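PDB 4GM6: PfkB family carbohydrate kinase from Listeria grayi DSM 20601, which probably acts as a carbohydrate kinase, transferring phosphate to a sugar or related substrate that is not established. Local coordinates for residues 41-45 against 46-50; 90-94 against 95-99; 154-157 against 158-162. All coordinates share one frame; numbering follows the deposited sequence.

The three contacts are local, each within one continuous run of residues. Contact 1 lies far out, its centre about 27 Å from the centre of the chain, in the loop between strands 34-38 and 50-56 of the small four-stranded sheet, among other subunits. Contact 2 ends helix 83-94 and leads into strand 97-104, outermost in the large sheet within this chain; contact 3 leaves strand 153-157 of that same sheet, about 9 Å from the chain centre. The centres of contacts 2 and 3 are about 20 Å apart, those of contacts 1 and 2 about 30 Å. In the assembly, loop 41-50 does meet helix 83-94, but on other subunits. None of the three is identified with a catalytic or substrate-binding residue.

Contact 1. Residues 41-45 against 46-50; sequences QGIPF and SQTTA
P44 and Q47 face each other across a tight 3-10 turn, where the glutamine chain crosses the proline ring obliquely. CG of P44 is the meeting point: CD of Q47 comes to 4.0 Å from it, and CB and CG of Q47 lie about as close. Q47 has its CG anti to the carbonyl carbon (chi1 -66°) and is extended beyond, which lets CB, CG and CD all reach that one ring carbon. Beside it, S46 brings OG to 3.7 Å from CG of P44, so the ring is touched by two successive side chains. I43 turns its CG2 branch toward the turn, 3.8 Å from CA of T48, while the ring of F45 leads away to Y113 of strand 111-115. Two backbone bonds of the i to i+3 kind close the turn: N of Q47 donates to O of P44 at 3.0 Å, and N of T48 to O of F45 at 3.3 Å, both donors standing well above the carbonyl planes. A water lies within bonding distance of O of F45 and O of T48 and can bridge them. Around the loop, I326 and H327 of a second subunit pack on P44 and Q47, and P83 of a third subunit packs on F45. The amides of Q47 and T48 are thus spent inside the turn, while P44, Q47 and F45 present largely apolar surface to the other subunits.

Contact 2. Residues 90-94 against 95-99; sequences EHLWR and HQVDT
H95 lays its imidazole against H91, one turn back along helix 83-94, just where that helix ends. Followed outward, CB of H95 sits 3.8 Å from O of H91, and CG passes the same carbonyl at much the same distance. CG is anti to the carbonyl carbon of H95 (chi1 -65°), which swings the ring back along the helix. CD2 makes the close approaches, 3.2 Å from O of H91 and 3.6 Å from CE1 of H91, over one face of that ring; the two imidazoles form an offset edge-to-face pair, planes at 68°. NE2 comes to 3.9 Å from both CE1 of H91 and CD of R94, whose CG sits over a face of the H95 ring in a CH-pi contact, 4.3 Å from the ring centroid. ND1 is bonded to NZ of K68 on helix 58-68. Beyond H95 the chain closes a Schellman motif: Q96, with positive phi, is the C-prime residue, V97 N reaches O of L92 at 2.9 Å, and Q96 N bonds to O of W93. OG1 of T99 then accepts the indole N-H (NE1) of W93 at 3.2 Å, close to the ring plane, with CG2 3.5 Å from CB of L92. The motif gives the last helical carbonyls donors within the beta-alpha-beta unit 73-79, 83-94, 97-104, and the bond from K68 would favour a neutral H95 with a lone pair on ND1.

Contact 3. Residues 154-157 against 158-162; sequences LHVS and GITIA
S157 closes strand 153-157 and stands at the N-cap of the short, weakly bonded helix that follows: it accepts the N-H of I159 on OG, at 3.1 Å and 151°. Its chi1 of 89° holds OG between the backbone N and the carbonyl carbon, over the start of the helix, where a first-turn amide has no helical carbonyl ahead of it. OG also bonds to OE2 of E59 on helix 58-68, so this buried hydroxyl has a partner on each of two elements. The same carboxylate oxygen bonds to OG1 of T160, and E59 thereby ties the cap and the first turn together. O of S157 takes T160 N at 3.3 Å, a weak bond. Within the turn, A162 N is only weakly held, by O of G158 and O of I159. CB of I159 lies close beside the capping oxygen, 3.3 Å from OG of S157. The apolar contact is made by V156, whose CG2 meets CB of T160 at 4.1 Å, the two side chains crossing at about a right angle. The segments' axes diverge by 66° as the chain leaves the sheet. V171 of helix 165-180 packs on V156, T160 and I161, and F187 of strand 184-188 touches V156 and I161, placing this strand-to-helix turn among central elements of the fold.

Contact 1. Residues 41-45 against 46-50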
loop_
_atom_site.group_PDB
_atom_site.type_symbol
_atom_site.label_atom_id
_atom_site.label_comp_id
_atom_site.label_asym_id
_atom_site.label_seq_id
_atom_site.Cartn_x
_atom_site.Cartn_y
_atom_site.Cartn_z
ATOM N N GLN C 41 9.970 -4.386 -5.724
ATOM C CA GLN C 41 10.447 -4.634 -7.079
ATOM C C GLN C 41 10.531 -3.349 -7.912
ATOM O O GLN C 41 9.606 -2.521 -7.902
ATOM C CB GLN C 41 9.541 -5.640 -7.793
ATOM C CG GLN C 41 10.060 -5.993 -9.184
ATOM C CD GLN C 41 9.299 -7.135 -9.839
ATOM O OE1 GLN C 41 8.081 -7.275 -9.695
ATOM N NE2 GLN C 41 10.018 -7.943 -10.584
ATOM N N GLY C 42 11.647 -3.178 -8.616
ATOM C CA GLY C 42 11.839 -2.031 -9.512
ATOM C C GLY C 42 12.124 -0.712 -8.813
ATOM O O GLY C 42 12.253 0.337 -9.460
ATOM N N ILE C 43 12.209 -0.735 -7.489
ATOM C CA ILE C 43 12.491 0.498 -6.757
ATOM C C ILE C 43 13.894 0.469 -6.162
ATOM O O ILE C 43 14.189 -0.371 -5.328
ATOM C CB ILE C 43 11.523 0.720 -5.584
ATOM C CG1 ILE C 43 10.065 0.521 -6.023
ATOM C CG2 ILE C 43 11.764 2.099 -4.956
ATOM C CD1 ILE C 43 9.432 1.745 -6.621
ATOM N N PRO C 44 14.754 1.414 -6.563
ATOM C CA PRO C 44 16.093 1.466 -5.978
ATOM C C PRO C 44 16.086 2.155 -4.622
ATOM O O PRO C 44 15.129 2.873 -4.289
ATOM C CB PRO C 44 16.867 2.339 -6.978
ATOM C CG PRO C 44 15.826 3.278 -7.499
ATOM C CD PRO C 44 14.569 2.435 -7.609
ATOM N N PHE C 45 17.149 1.950 -3.847
ATOM C CA PHE C 45 17.312 2.653 -2.583
ATOM C C PHE C 45 16.995 4.137 -2.696
ATOM O O PHE C 45 16.337 4.706 -1.832
ATOM C CB PHE C 45 18.740 2.498 -2.059
ATOM C CG PHE C 45 19.046 1.132 -1.494
ATOM C CD1 PHE C 45 18.148 0.496 -0.657
ATOM C CD2 PHE C 45 20.254 0.507 -1.770
ATOM C CE1 PHE C 45 18.435 -0.751 -0.119
ATOM C CE2 PHE C 45 20.557 -0.730 -1.229
ATOM C CZ PHE C 45 19.641 -1.364 -0.403
ATOM N N SER C 46 17.473 4.773 -3.756
ATOM C CA SER C 46 17.405 6.227 -3.826
ATOM C C SER C 46 15.980 6.731 -4.006
ATOM O O SER C 46 15.735 7.924 -3.879
ATOM C CB SER C 46 18.277 6.735 -4.981
ATOM O OG SER C 46 18.040 5.937 -6.150
ATOM N N GLN C 47 15.056 5.847 -4.354
ATOM C CA GLN C 47 13.659 6.222 -4.563
ATOM C C GLN C 47 12.670 5.568 -3.605
ATOM O O GLN C 47 11.484 5.717 -3.734
ATOM C CB GLN C 47 13.238 5.958 -6.005
ATOM C CG GLN C 47 13.951 6.821 -7.008
ATOM C CD GLN C 47 13.646 6.465 -8.442
ATOM O OE1 GLN C 47 14.446 6.693 -9.326
ATOM N NE2 GLN C 47 12.482 5.909 -8.673
ATOM N N THR C 48 13.180 4.815 -2.659
ATOM C CA THR C 48 12.292 4.072 -1.776
ATOM C C THR C 48 11.767 4.962 -0.646
ATOM O O THR C 48 12.478 5.817 -0.113
ATOM C CB THR C 48 12.948 2.788 -1.242
ATOM O OG1 THR C 48 11.943 1.937 -0.669
ATOM C CG2 THR C 48 13.994 3.116 -0.198
ATOM N N THR C 49 10.492 4.774 -0.308
ATOM C CA THR C 49 9.887 5.550 0.796
ATOM C C THR C 49 9.500 4.651 1.971
ATOM O O THR C 49 9.149 5.128 3.045
ATOM C CB THR C 49 8.630 6.309 0.342
ATOM O OG1 THR C 49 7.646 5.351 -0.050
ATOM C CG2 THR C 49 8.948 7.241 -0.839
ATOM N N ALA C 50 9.566 3.344 1.759
ATOM C CA ALA C 50 9.289 2.367 2.820
ATOM C C ALA C 50 10.130 1.128 2.589
ATOM O O ALA C 50 10.443 0.808 1.456
ATOM C CB ALA C 50 7.823 1.988 2.835
HETATM O O HOH W 1 15.026 7.031 -0.857
#

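Contact 2. Residues 90-94 against 95-99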
loop_
_atom_site.group_PDB
_atom_site.type_symbol
_atom_site.label_atom_id
_atom_site.label_comp_id
_atom_site.label_asym_id
_atom_site.label_seq_id
_atom_site.Cartn_x
_atom_site.Cartn_y
_atom_site.Cartn_z
ATOM N N GLU C 90 10.230 -13.112 18.669
ATOM C CA GLU C 90 8.855 -13.429 18.278
ATOM C C GLU C 90 8.803 -14.204 16.942
ATOM O O GLU C 90 7.963 -15.081 16.745
ATOM C CB GLU C 90 7.986 -12.163 18.250
ATOM C CG GLU C 90 7.997 -11.394 19.574
ATOM C CD GLU C 90 7.378 -9.988 19.516
ATOM O OE1 GLU C 90 7.792 -9.150 18.670
ATOM O OE2 GLU C 90 6.489 -9.700 20.356
ATOM N N HIS C 91 9.715 -13.889 16.037
ATOM C CA HIS C 91 9.865 -14.664 14.808
ATOM C C HIS C 91 10.199 -16.147 15.112
ATOM O O HIS C 91 9.642 -17.051 14.495
ATOM C CB HIS C 91 10.922 -14.004 13.939
ATOM C CG HIS C 91 11.481 -14.875 12.862
ATOM N ND1 HIS C 91 10.895 -14.990 11.621
ATOM C CD2 HIS C 91 12.602 -15.636 12.821
ATOM C CE1 HIS C 91 11.621 -15.793 10.862
ATOM N NE2 HIS C 91 12.665 -16.198 11.565
ATOM N N LEU C 92 11.081 -16.396 16.078
ATOM C CA LEU C 92 11.379 -17.768 16.505
ATOM C C LEU C 92 10.143 -18.468 17.070
ATOM O O LEU C 92 9.871 -19.621 16.730
ATOM C CB LEU C 92 12.517 -17.790 17.530
ATOM C CG LEU C 92 13.861 -17.338 16.957
ATOM C CD1 LEU C 92 14.918 -17.202 18.035
ATOM C CD2 LEU C 92 14.328 -18.287 15.866
ATOM N N TRP C 93 9.400 -17.774 17.927
ATOM C CA TRP C 93 8.182 -18.323 18.526
ATOM C C TRP C 93 7.169 -18.714 17.464
ATOM O O TRP C 93 6.619 -19.818 17.480
ATOM C CB TRP C 93 7.497 -17.299 19.435
ATOM C CG TRP C 93 8.180 -17.006 20.737
ATOM C CD1 TRP C 93 9.165 -17.730 21.335
ATOM C CD2 TRP C 93 7.890 -15.909 21.621
ATOM N NE1 TRP C 93 9.523 -17.145 22.534
ATOM C CE2 TRP C 93 8.754 -16.026 22.731
ATOM C CE3 TRP C 93 6.988 -14.834 21.573
ATOM C CZ2 TRP C 93 8.742 -15.105 23.794
ATOM C CZ3 TRP C 93 6.975 -13.920 22.631
ATOM C CH2 TRP C 93 7.849 -14.063 23.726
ATOM N N ARG C 94 6.884 -17.768 16.576
ATOM C CA ARG C 94 5.920 -17.955 15.505
ATOM C C ARG C 94 6.224 -19.234 14.726
ATOM O O ARG C 94 5.313 -19.910 14.271
ATOM C CB ARG C 94 5.919 -16.732 14.570
ATOM C CG ARG C 94 5.056 -16.883 13.321
ATOM C CD ARG C 94 5.245 -15.723 12.338
ATOM N NE ARG C 94 4.405 -14.571 12.670
ATOM C CZ ARG C 94 3.571 -13.969 11.828
ATOM N NH1 ARG C 94 3.455 -14.386 10.565
ATOM N NH2 ARG C 94 2.860 -12.929 12.255
ATOM N N HIS C 95 7.505 -19.568 14.590
ATOM C CA HIS C 95 7.913 -20.725 13.787
ATOM C C HIS C 95 8.363 -21.893 14.652
ATOM O O HIS C 95 8.965 -22.853 14.160
ATOM C CB HIS C 95 9.008 -20.335 12.798
ATOM C CG HIS C 95 8.553 -19.355 11.767
ATOM N ND1 HIS C 95 7.631 -19.680 10.794
ATOM C CD2 HIS C 95 8.871 -18.054 11.567
ATOM C CE1 HIS C 95 7.409 -18.624 10.031
ATOM N NE2 HIS C 95 8.151 -17.626 10.475
ATOM N N GLN C 96 8.071 -21.780 15.944
ATOM C CA GLN C 96 8.283 -22.842 16.932
ATOM C C GLN C 96 9.724 -23.323 17.077
ATOM O O GLN C 96 9.972 -24.496 17.332
ATOM C CB GLN C 96 7.329 -24.003 16.661
ATOM C CG GLN C 96 5.876 -23.601 16.848
ATOM C CD GLN C 96 4.938 -24.784 16.847
ATOM O OE1 GLN C 96 4.721 -25.416 15.815
ATOM N NE2 GLN C 96 4.367 -25.089 18.011
ATOM N N VAL C 97 10.678 -22.414 16.923
ATOM C CA VAL C 97 12.055 -22.730 17.278
ATOM C C VAL C 97 12.206 -22.402 18.754
ATOM O O VAL C 97 11.732 -21.360 19.205
ATOM C CB VAL C 97 13.050 -21.900 16.453
ATOM C CG1 VAL C 97 14.477 -22.214 16.861
ATOM C CG2 VAL C 97 12.854 -22.171 14.967
ATOM N N ASP C 98 12.837 -23.305 19.501
ATOM C CA ASP C 98 13.069 -23.139 20.937
ATOM C C ASP C 98 13.896 -21.883 21.199
ATOM O O ASP C 98 14.938 -21.679 20.567
ATOM C CB ASP C 98 13.822 -24.366 21.474
ATOM C CG ASP C 98 13.911 -24.399 23.002
ATOM O OD1 ASP C 98 13.265 -23.573 23.684
ATOM O OD2 ASP C 98 14.633 -25.277 23.525
ATOM N N THR C 99 13.446 -21.048 22.132
ATOM C CA THR C 99 14.172 -19.818 22.455
ATOM C C THR C 99 14.907 -19.859 23.804
ATOM O O THR C 99 15.549 -18.884 24.203
ATOM C CB THR C 99 13.238 -18.586 22.413
ATOM O OG1 THR C 99 12.175 -18.761 23.356
ATOM C CG2 THR C 99 12.644 -18.405 21.014
#

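Contact 3. Residues 154-157 against 158-162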
loop_
_atom_site.group_PDB
_atom_site.type_symbol
_atom_site.label_atom_id
_atom_site.label_comp_id
_atom_site.label_asym_id
_atom_site.label_seq_id
_atom_site.Cartn_x
_atom_site.Cartn_y
_atom_site.Cartn_z
ATOM N N LEU C 154 24.329 -30.925 15.174
ATOM C CA LEU C 154 24.688 -29.552 15.416
ATOM C C LEU C 154 25.027 -28.918 14.100
ATOM O O LEU C 154 25.826 -29.435 13.325
ATOM C CB LEU C 154 25.894 -29.443 16.334
ATOM C CG LEU C 154 26.413 -28.019 16.452
ATOM C CD1 LEU C 154 27.080 -27.787 17.750
ATOM C CD2 LEU C 154 27.307 -27.631 15.307
ATOM N N HIS C 155 24.403 -27.780 13.849
ATOM C CA HIS C 155 24.607 -27.074 12.594
ATOM C C HIS C 155 25.161 -25.668 12.811
ATOM O O HIS C 155 24.700 -24.935 13.692
ATOM C CB HIS C 155 23.287 -26.963 11.810
ATOM C CG HIS C 155 23.414 -26.179 10.538
ATOM N ND1 HIS C 155 23.886 -26.736 9.367
ATOM C CD2 HIS C 155 23.163 -24.875 10.261
ATOM C CE1 HIS C 155 23.911 -25.812 8.422
ATOM N NE2 HIS C 155 23.488 -24.672 8.940
ATOM N N VAL C 156 26.136 -25.291 11.989
ATOM C CA VAL C 156 26.679 -23.939 12.012
ATOM C C VAL C 156 27.228 -23.558 10.636
ATOM O O VAL C 156 27.369 -24.424 9.749
ATOM C CB VAL C 156 27.728 -23.740 13.131
ATOM C CG1 VAL C 156 28.998 -24.550 12.859
ATOM C CG2 VAL C 156 28.028 -22.254 13.304
ATOM N N SER C 157 27.472 -22.257 10.434
ATOM C CA SER C 157 27.949 -21.776 9.142
ATOM C C SER C 157 29.193 -20.905 9.278
ATOM O O SER C 157 29.525 -20.432 10.375
ATOM C CB SER C 157 26.847 -20.995 8.416
ATOM O OG SER C 157 26.876 -19.614 8.748
ATOM N N GLY C 158 29.874 -20.698 8.151
ATOM C CA GLY C 158 31.045 -19.830 8.104
ATOM C C GLY C 158 30.758 -18.371 8.416
ATOM O O GLY C 158 31.681 -17.581 8.615
ATOM N N ILE C 159 29.481 -18.003 8.450
ATOM C CA ILE C 159 29.103 -16.622 8.755
ATOM C C ILE C 159 29.411 -16.324 10.212
ATOM O O ILE C 159 30.043 -15.314 10.544
ATOM C CB ILE C 159 27.612 -16.368 8.458
ATOM C CG1 ILE C 159 27.392 -16.306 6.944
ATOM C CG2 ILE C 159 27.139 -15.079 9.110
ATOM C CD1 ILE C 159 25.942 -16.401 6.534
ATOM N N THR C 160 28.994 -17.237 11.079
ATOM C CA THR C 160 29.196 -17.068 12.506
ATOM C C THR C 160 30.673 -17.047 12.903
ATOM O O THR C 160 31.115 -16.175 13.648
ATOM C CB THR C 160 28.458 -18.174 13.263
ATOM O OG1 THR C 160 27.055 -17.991 13.053
ATOM C CG2 THR C 160 28.770 -18.111 14.743
ATOM N N ILE C 161 31.448 -17.996 12.398
ATOM C CA ILE C 161 32.848 -18.084 12.813
ATOM C C ILE C 161 33.679 -16.907 12.295
ATOM O O ILE C 161 34.766 -16.643 12.792
ATOM C CB ILE C 161 33.487 -19.412 12.379
ATOM C CG1 ILE C 161 33.357 -19.591 10.863
ATOM C CG2 ILE C 161 32.839 -20.564 13.126
ATOM C CD1 ILE C 161 34.181 -20.723 10.290
ATOM N N ALA C 162 33.153 -16.195 11.304
ATOM C CA ALA C 162 33.835 -15.030 10.738
ATOM C C ALA C 162 33.612 -13.762 11.573
ATOM O O ALA C 162 34.324 -12.767 11.413
ATOM C CB ALA C 162 33.366 -14.791 9.300
#